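Local coordinates for protein Old Yellow Enzyme (Pichia, PDB 6AGZ) that probably reduces the carbon-carbon double bond of enone compounds asymmetrically, using a bound flavin mononucleotide, at residues A[35-49]-A[369-381]. Sequence-based numbering, arbitrary orientation.
Sequences TRFRNTSDFVATDSM and RFYKIFSNDGYLT. With FMN (flavin mononucleotide), chain C.
Two bends, at chi2 and chi3 (both near -60°), fold the chain of R36 back so that its guanidinium reaches the carbonyls of 369-381, while one bend at chi2 (70°) lays the R38 chain lengthwise over the face of the Y379 ring, the two running in opposite directions. In this TIM-barrel flavoprotein the pair ties the loop after strand 29-31 to the loop that follows helix 352-358. Arginine suits both places because its several N-H groups can serve many backbone oxygens at once. R36 NE donates to F370 O (2.8 Å) on a lone pair in the carbonyl plane, and NH2 reaches R369 O and G378 O. R38 NE grips S375 O at 2.7 Å, and its NH2 shares R369 O with R36. The flat R38 group is sandwiched: K372 O sits 3.0 Å from CZ over one face, and the rim of the Y379 ring, at CD1, lies over the opposite face, the ring plane inclined 19° to the guanidinium. R38 CG stands over that ring's centre, a CH-pi contact, and Y52 stacks on Y379. Nearer the flavin, F37 CE2 packs obliquely on Y371 CD1, while T35 OG1 donates to FMN O4 (2.6 Å) and the rings of F370 and Y371 approach the dimethyl end. At the far end T46 and M49 form a weakly bonded capping box starting helix 47-57, where short, polar S48 fits against N376: its OG donates to N376 OD1 at 2.7 Å, in the amide plane, and accepts from a water held by N376 ND2.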
loop_
_atom_site.group_PDB
_atom_site.type_symbol
_atom_site.label_atom_id
_atom_site.label_comp_id
_atom_site.label_asym_id
_atom_site.label_seq_id
_atom_site.Cartn_x
_atom_site.Cartn_y
_atom_site.Cartn_z
ATOM N N THR A 35 24.300 -14.160 7.225
ATOM C CA THR A 35 25.714 -13.809 7.224
ATOM C C THR A 35 26.413 -14.418 8.435
ATOM O O THR A 35 25.936 -14.291 9.567
ATOM C CB THR A 35 25.873 -12.289 7.228
ATOM O OG1 THR A 35 25.412 -11.754 5.979
ATOM C CG2 THR A 35 27.325 -11.898 7.446
ATOM N N ARG A 36 27.550 -15.075 8.196
ATOM C CA ARG A 36 28.300 -15.736 9.259
ATOM C C ARG A 36 29.782 -15.391 9.296
ATOM O O ARG A 36 30.418 -15.634 10.329
ATOM C CB ARG A 36 28.158 -17.263 9.148
ATOM C CG ARG A 36 26.720 -17.765 9.154
ATOM C CD ARG A 36 25.986 -17.359 10.422
ATOM N NE ARG A 36 26.683 -17.796 11.627
ATOM C CZ ARG A 36 26.599 -19.020 12.137
ATOM N NH1 ARG A 36 25.846 -19.937 11.545
ATOM N NH2 ARG A 36 27.268 -19.329 13.240
ATOM N N PHE A 37 30.355 -14.852 8.216
ATOM C CA PHE A 37 31.757 -14.422 8.178
ATOM C C PHE A 37 32.714 -15.591 8.414
ATOM O O PHE A 37 33.645 -15.511 9.219
ATOM C CB PHE A 37 32.017 -13.297 9.183
ATOM C CG PHE A 37 31.278 -12.028 8.878
ATOM C CD1 PHE A 37 31.221 -11.538 7.583
ATOM C CD2 PHE A 37 30.635 -11.328 9.885
ATOM C CE1 PHE A 37 30.541 -10.369 7.301
ATOM C CE2 PHE A 37 29.951 -10.159 9.609
ATOM C CZ PHE A 37 29.905 -9.677 8.315
ATOM N N ARG A 38 32.484 -16.690 7.693
ATOM C CA ARG A 38 33.375 -17.843 7.730
ATOM C C ARG A 38 34.137 -18.023 6.421
ATOM O O ARG A 38 34.619 -19.124 6.133
ATOM C CB ARG A 38 32.601 -19.114 8.080
ATOM C CG ARG A 38 32.660 -19.495 9.555
ATOM C CD ARG A 38 31.883 -18.519 10.427
ATOM N NE ARG A 38 31.782 -18.980 11.809
ATOM C CZ ARG A 38 30.964 -18.454 12.716
ATOM N NH1 ARG A 38 30.168 -17.446 12.388
ATOM N NH2 ARG A 38 30.940 -18.936 13.951
ATOM N N ASN A 39 34.248 -16.967 5.623
ATOM C CA ASN A 39 35.108 -16.965 4.452
ATOM C C ASN A 39 36.526 -16.580 4.861
ATOM O O ASN A 39 36.777 -16.122 5.978
ATOM C CB ASN A 39 34.583 -15.997 3.391
ATOM C CG ASN A 39 33.154 -16.289 2.982
ATOM O OD1 ASN A 39 32.908 -16.934 1.964
ATOM N ND2 ASN A 39 32.201 -15.808 3.774
ATOM N N THR A 40 37.464 -16.765 3.937
ATOM C CA THR A 40 38.827 -16.328 4.188
ATOM C C THR A 40 38.895 -14.802 4.185
ATOM O O THR A 40 37.947 -14.108 3.804
ATOM C CB THR A 40 39.781 -16.896 3.138
ATOM O OG1 THR A 40 39.432 -16.383 1.846
ATOM C CG2 THR A 40 39.704 -18.414 3.112
ATOM N N SER A 41 40.041 -14.274 4.622
ATOM C CA SER A 41 40.280 -12.842 4.482
ATOM C C SER A 41 40.313 -12.424 3.019
ATOM O O SER A 41 40.139 -11.239 2.715
ATOM C CB SER A 41 41.585 -12.449 5.175
ATOM O OG SER A 41 42.709 -12.964 4.482
ATOM N N ASP A 42 40.528 -13.377 2.111
ATOM C CA ASP A 42 40.444 -13.166 0.674
ATOM C C ASP A 42 39.015 -13.222 0.152
ATOM O O ASP A 42 38.814 -13.108 -1.063
ATOM C CB ASP A 42 41.289 -14.215 -0.053
ATOM C CG ASP A 42 42.480 -13.614 -0.761
ATOM O OD1 ASP A 42 42.780 -12.428 -0.514
ATOM O OD2 ASP A 42 43.116 -14.330 -1.563
ATOM N N PHE A 43 38.033 -13.409 1.039
ATOM C CA PHE A 43 36.619 -13.532 0.679
ATOM C C PHE A 43 36.358 -14.787 -0.157
ATOM O O PHE A 43 35.538 -14.778 -1.075
ATOM C CB PHE A 43 36.107 -12.280 -0.042
ATOM C CG PHE A 43 36.575 -10.995 0.576
ATOM C CD1 PHE A 43 36.109 -10.593 1.817
ATOM C CD2 PHE A 43 37.486 -10.187 -0.085
ATOM C CE1 PHE A 43 36.543 -9.410 2.387
ATOM C CE2 PHE A 43 37.923 -9.004 0.478
ATOM C CZ PHE A 43 37.451 -8.614 1.716
ATOM N N VAL A 44 37.052 -15.876 0.173
ATOM C CA VAL A 44 36.902 -17.157 -0.508
ATOM C C VAL A 44 36.156 -18.113 0.412
ATOM O O VAL A 44 36.436 -18.181 1.615
ATOM C CB VAL A 44 38.270 -17.740 -0.916
ATOM C CG1 VAL A 44 38.094 -19.048 -1.674
ATOM C CG2 VAL A 44 39.049 -16.734 -1.753
ATOM N N ALA A 45 35.203 -18.851 -0.155
ATOM C CA ALA A 45 34.439 -19.816 0.622
ATOM C C ALA A 45 35.342 -20.942 1.113
ATOM O O ALA A 45 36.314 -21.323 0.454
ATOM C CB ALA A 45 33.290 -20.386 -0.210
ATOM N N THR A 46 35.009 -21.481 2.281
ATOM C CA THR A 46 35.866 -22.430 2.973
ATOM C C THR A 46 35.217 -23.806 3.061
ATOM O O THR A 46 34.014 -23.974 2.836
ATOM C CB THR A 46 36.205 -21.932 4.383
ATOM O OG1 THR A 46 34.995 -21.682 5.109
ATOM C CG2 THR A 46 37.021 -20.649 4.311
ATOM N N ASP A 47 36.050 -24.798 3.391
ATOM C CA ASP A 47 35.554 -26.153 3.617
ATOM C C ASP A 47 34.525 -26.181 4.739
ATOM O O ASP A 47 33.566 -26.966 4.698
ATOM C CB ASP A 47 36.726 -27.084 3.936
ATOM C CG ASP A 47 37.611 -26.548 5.050
ATOM O OD1 ASP A 47 37.437 -25.374 5.441
ATOM O OD2 ASP A 47 38.487 -27.297 5.531
ATOM N N SER A 48 34.708 -25.329 5.750
ATOM C CA SER A 48 33.725 -25.212 6.822
ATOM C C SER A 48 32.366 -24.804 6.272
ATOM O O SER A 48 31.332 -25.354 6.665
ATOM C CB SER A 48 34.207 -24.204 7.864
ATOM O OG SER A 48 35.460 -24.583 8.406
ATOM N N MET A 49 32.348 -23.827 5.361
ATOM C CA MET A 49 31.094 -23.426 4.734
ATOM C C MET A 49 30.515 -24.555 3.893
ATOM O O MET A 49 29.292 -24.728 3.828
ATOM C CB MET A 49 31.314 -22.179 3.879
ATOM C CG MET A 49 31.697 -20.943 4.677
ATOM S SD MET A 49 32.228 -19.582 3.624
ATOM C CE MET A 49 30.818 -19.435 2.533
ATOM N N ARG A 369 27.649 -16.374 18.814
ATOM C CA ARG A 369 28.538 -16.974 17.825
ATOM C C ARG A 369 28.003 -16.829 16.405
ATOM O O ARG A 369 28.468 -17.525 15.496
ATOM C CB ARG A 369 28.795 -18.445 18.159
ATOM C CG ARG A 369 29.898 -18.649 19.190
ATOM C CD ARG A 369 29.419 -19.426 20.404
ATOM N NE ARG A 369 29.945 -20.788 20.434
ATOM C CZ ARG A 369 29.195 -21.881 20.529
ATOM N NH1 ARG A 369 27.876 -21.779 20.608
ATOM N NH2 ARG A 369 29.765 -23.077 20.548
ATOM N N PHE A 370 27.033 -15.935 16.195
ATOM C CA PHE A 370 26.563 -15.648 14.843
ATOM C C PHE A 370 27.700 -15.137 13.967
ATOM O O PHE A 370 27.876 -15.588 12.829
ATOM C CB PHE A 370 25.430 -14.621 14.880
ATOM C CG PHE A 370 24.100 -15.181 15.303
ATOM C CD1 PHE A 370 23.916 -16.544 15.459
ATOM C CD2 PHE A 370 23.025 -14.335 15.526
ATOM C CE1 PHE A 370 22.687 -17.053 15.844
ATOM C CE2 PHE A 370 21.794 -14.836 15.908
ATOM C CZ PHE A 370 21.624 -16.196 16.068
ATOM N N TYR A 371 28.486 -14.194 14.486
ATOM C CA TYR A 371 29.497 -13.492 13.707
ATOM C C TYR A 371 30.911 -13.773 14.210
ATOM O O TYR A 371 31.803 -12.934 14.066
ATOM C CB TYR A 371 29.227 -11.987 13.711
ATOM C CG TYR A 371 27.837 -11.605 13.254
ATOM C CD1 TYR A 371 27.459 -11.739 11.924
ATOM C CD2 TYR A 371 26.904 -11.100 14.152
ATOM C CE1 TYR A 371 26.190 -11.386 11.502
ATOM C CE2 TYR A 371 25.634 -10.744 13.740
ATOM C CZ TYR A 371 25.283 -10.889 12.414
ATOM O OH TYR A 371 24.018 -10.536 12.000
ATOM N N LYS A 372 31.135 -14.947 14.797
ATOM C CA LYS A 372 32.473 -15.318 15.246
ATOM C C LYS A 372 33.352 -15.544 14.022
ATOM O O LYS A 372 33.230 -16.567 13.340
ATOM C CB LYS A 372 32.418 -16.559 16.131
ATOM C CG LYS A 372 33.578 -16.672 17.114
ATOM C CD LYS A 372 33.400 -17.859 18.050
ATOM C CE LYS A 372 34.085 -17.621 19.390
ATOM N NZ LYS A 372 35.570 -17.668 19.286
ATOM N N ILE A 373 34.238 -14.585 13.745
ATOM C CA ILE A 373 34.926 -14.535 12.461
ATOM C C ILE A 373 35.831 -15.745 12.283
ATOM O O ILE A 373 36.694 -16.029 13.123
ATOM C CB ILE A 373 35.719 -13.225 12.342
ATOM C CG1 ILE A 373 34.764 -12.041 12.175
ATOM C CG2 ILE A 373 36.705 -13.298 11.187
ATOM C CD1 ILE A 373 35.441 -10.694 12.259
ATOM N N PHE A 374 35.626 -16.470 11.179
ATOM C CA PHE A 374 36.557 -17.494 10.700
ATOM C C PHE A 374 36.747 -18.623 11.709
ATOM O O PHE A 374 37.831 -19.203 11.809
ATOM C CB PHE A 374 37.906 -16.868 10.331
ATOM C CG PHE A 374 38.689 -17.655 9.319
ATOM C CD1 PHE A 374 38.135 -17.974 8.090
ATOM C CD2 PHE A 374 39.988 -18.057 9.589
ATOM C CE1 PHE A 374 38.856 -18.692 7.153
ATOM C CE2 PHE A 374 40.713 -18.775 8.657
ATOM C CZ PHE A 374 40.147 -19.093 7.437
ATOM N N SER A 375 35.698 -18.952 12.459
ATOM C CA SER A 375 35.771 -19.973 13.495
ATOM C C SER A 375 34.648 -20.984 13.318
ATOM O O SER A 375 33.503 -20.613 13.038
ATOM C CB SER A 375 35.690 -19.348 14.893
ATOM O OG SER A 375 35.621 -20.348 15.895
ATOM N N ASN A 376 34.983 -22.265 13.485
ATOM C CA ASN A 376 33.978 -23.319 13.480
ATOM C C ASN A 376 33.176 -23.375 14.771
ATOM O O ASN A 376 32.133 -24.038 14.804
ATOM C CB ASN A 376 34.632 -24.681 13.238
ATOM C CG ASN A 376 35.210 -24.814 11.846
ATOM O OD1 ASN A 376 34.833 -24.078 10.935
ATOM N ND2 ASN A 376 36.125 -25.760 11.672
ATOM N N ASP A 377 33.639 -22.711 15.829
ATOM C CA ASP A 377 32.917 -22.710 17.094
ATOM C C ASP A 377 31.568 -22.024 16.932
ATOM O O ASP A 377 31.488 -20.882 16.471
ATOM C CB ASP A 377 33.748 -22.014 18.172
ATOM C CG ASP A 377 33.120 -22.115 19.547
ATOM O OD1 ASP A 377 32.314 -23.043 19.767
ATOM O OD2 ASP A 377 33.434 -21.268 20.408
ATOM N N GLY A 378 30.504 -22.727 17.316
ATOM C CA GLY A 378 29.162 -22.238 17.076
ATOM C C GLY A 378 28.755 -22.209 15.623
ATOM O O GLY A 378 27.712 -21.636 15.294
ATOM N N TYR A 379 29.553 -22.808 14.741
ATOM C CA TYR A 379 29.279 -22.870 13.313
ATOM C C TYR A 379 29.122 -24.301 12.824
ATOM O O TYR A 379 28.137 -24.619 12.147
ATOM C CB TYR A 379 30.401 -22.158 12.539
ATOM C CG TYR A 379 30.135 -21.976 11.062
ATOM C CD1 TYR A 379 29.305 -20.960 10.606
ATOM C CD2 TYR A 379 30.731 -22.807 10.122
ATOM C CE1 TYR A 379 29.063 -20.786 9.257
ATOM C CE2 TYR A 379 30.496 -22.638 8.770
ATOM C CZ TYR A 379 29.662 -21.627 8.344
ATOM O OH TYR A 379 29.425 -21.457 7.000
ATOM N N LEU A 380 30.073 -25.177 13.153
ATOM C CA LEU A 380 29.994 -26.595 12.820
ATOM C C LEU A 380 29.903 -27.475 14.059
ATOM O O LEU A 380 29.927 -28.705 13.935
ATOM C CB LEU A 380 31.201 -27.015 11.976
ATOM C CG LEU A 380 31.284 -26.469 10.551
ATOM C CD1 LEU A 380 32.561 -26.940 9.877
ATOM C CD2 LEU A 380 30.064 -26.888 9.748
ATOM N N THR A 381 29.799 -26.881 15.248
ATOM C CA THR A 381 29.765 -27.645 16.489
ATOM C C THR A 381 28.386 -28.204 16.810
ATOM O O THR A 381 28.262 -28.990 17.754
ATOM C CB THR A 381 30.237 -26.774 17.658
ATOM O OG1 THR A 381 29.633 -25.476 17.563
ATOM C CG2 THR A 381 31.750 -26.626 17.636
HETATM N N1 FMN C . 19.117 -11.292 5.897
HETATM C C2 FMN C . 19.562 -10.980 4.626
HETATM O O2 FMN C . 18.761 -10.618 3.765
HETATM N N3 FMN C . 20.904 -11.069 4.319
HETATM C C4 FMN C . 21.804 -11.474 5.282
HETATM O O4 FMN C . 23.002 -11.557 5.016
HETATM C C4A FMN C . 21.357 -11.789 6.559
HETATM N N5 FMN C . 22.258 -12.191 7.517
HETATM C C5A FMN C . 21.823 -12.509 8.785
HETATM C C6 FMN C . 22.739 -12.914 9.746
HETATM C C7 FMN C . 22.310 -13.234 11.027
HETATM C C7M FMN C . 23.299 -13.675 12.063
HETATM C C8 FMN C . 20.962 -13.148 11.349
HETATM C C8M FMN C . 20.496 -13.494 12.732
HETATM C C9 FMN C . 20.047 -12.740 10.388
HETATM C C9A FMN C . 20.472 -12.420 9.101
HETATM N N10 FMN C . 19.565 -12.012 8.140
HETATM C C10 FMN C . 20.008 -11.697 6.869
HETATM C "C1'" FMN C . 18.102 -11.926 8.472
HETATM C "C2'" FMN C . 17.502 -13.323 8.285
HETATM O "O2'" FMN C . 17.637 -13.708 6.934
HETATM C "C3'" FMN C . 16.037 -13.414 8.707
HETATM O "O3'" FMN C . 15.245 -12.582 7.889
HETATM C "C4'" FMN C . 15.863 -13.026 10.173
HETATM O "O4'" FMN C . 16.831 -13.689 10.955
HETATM C "C5'" FMN C . 14.480 -13.394 10.696
HETATM O "O5'" FMN C . 14.243 -14.767 10.477
HETATM P P FMN C . 14.216 -15.790 11.720
HETATM O O1P FMN C . 13.255 -15.271 12.764
HETATM O O2P FMN C . 13.762 -17.152 11.253
HETATM O O3P FMN C . 15.604 -15.893 12.302
HETATM O O HOH W 1 25.988 -22.617 12.679
HETATM O O HOH W 2 36.745 -26.766 8.959
#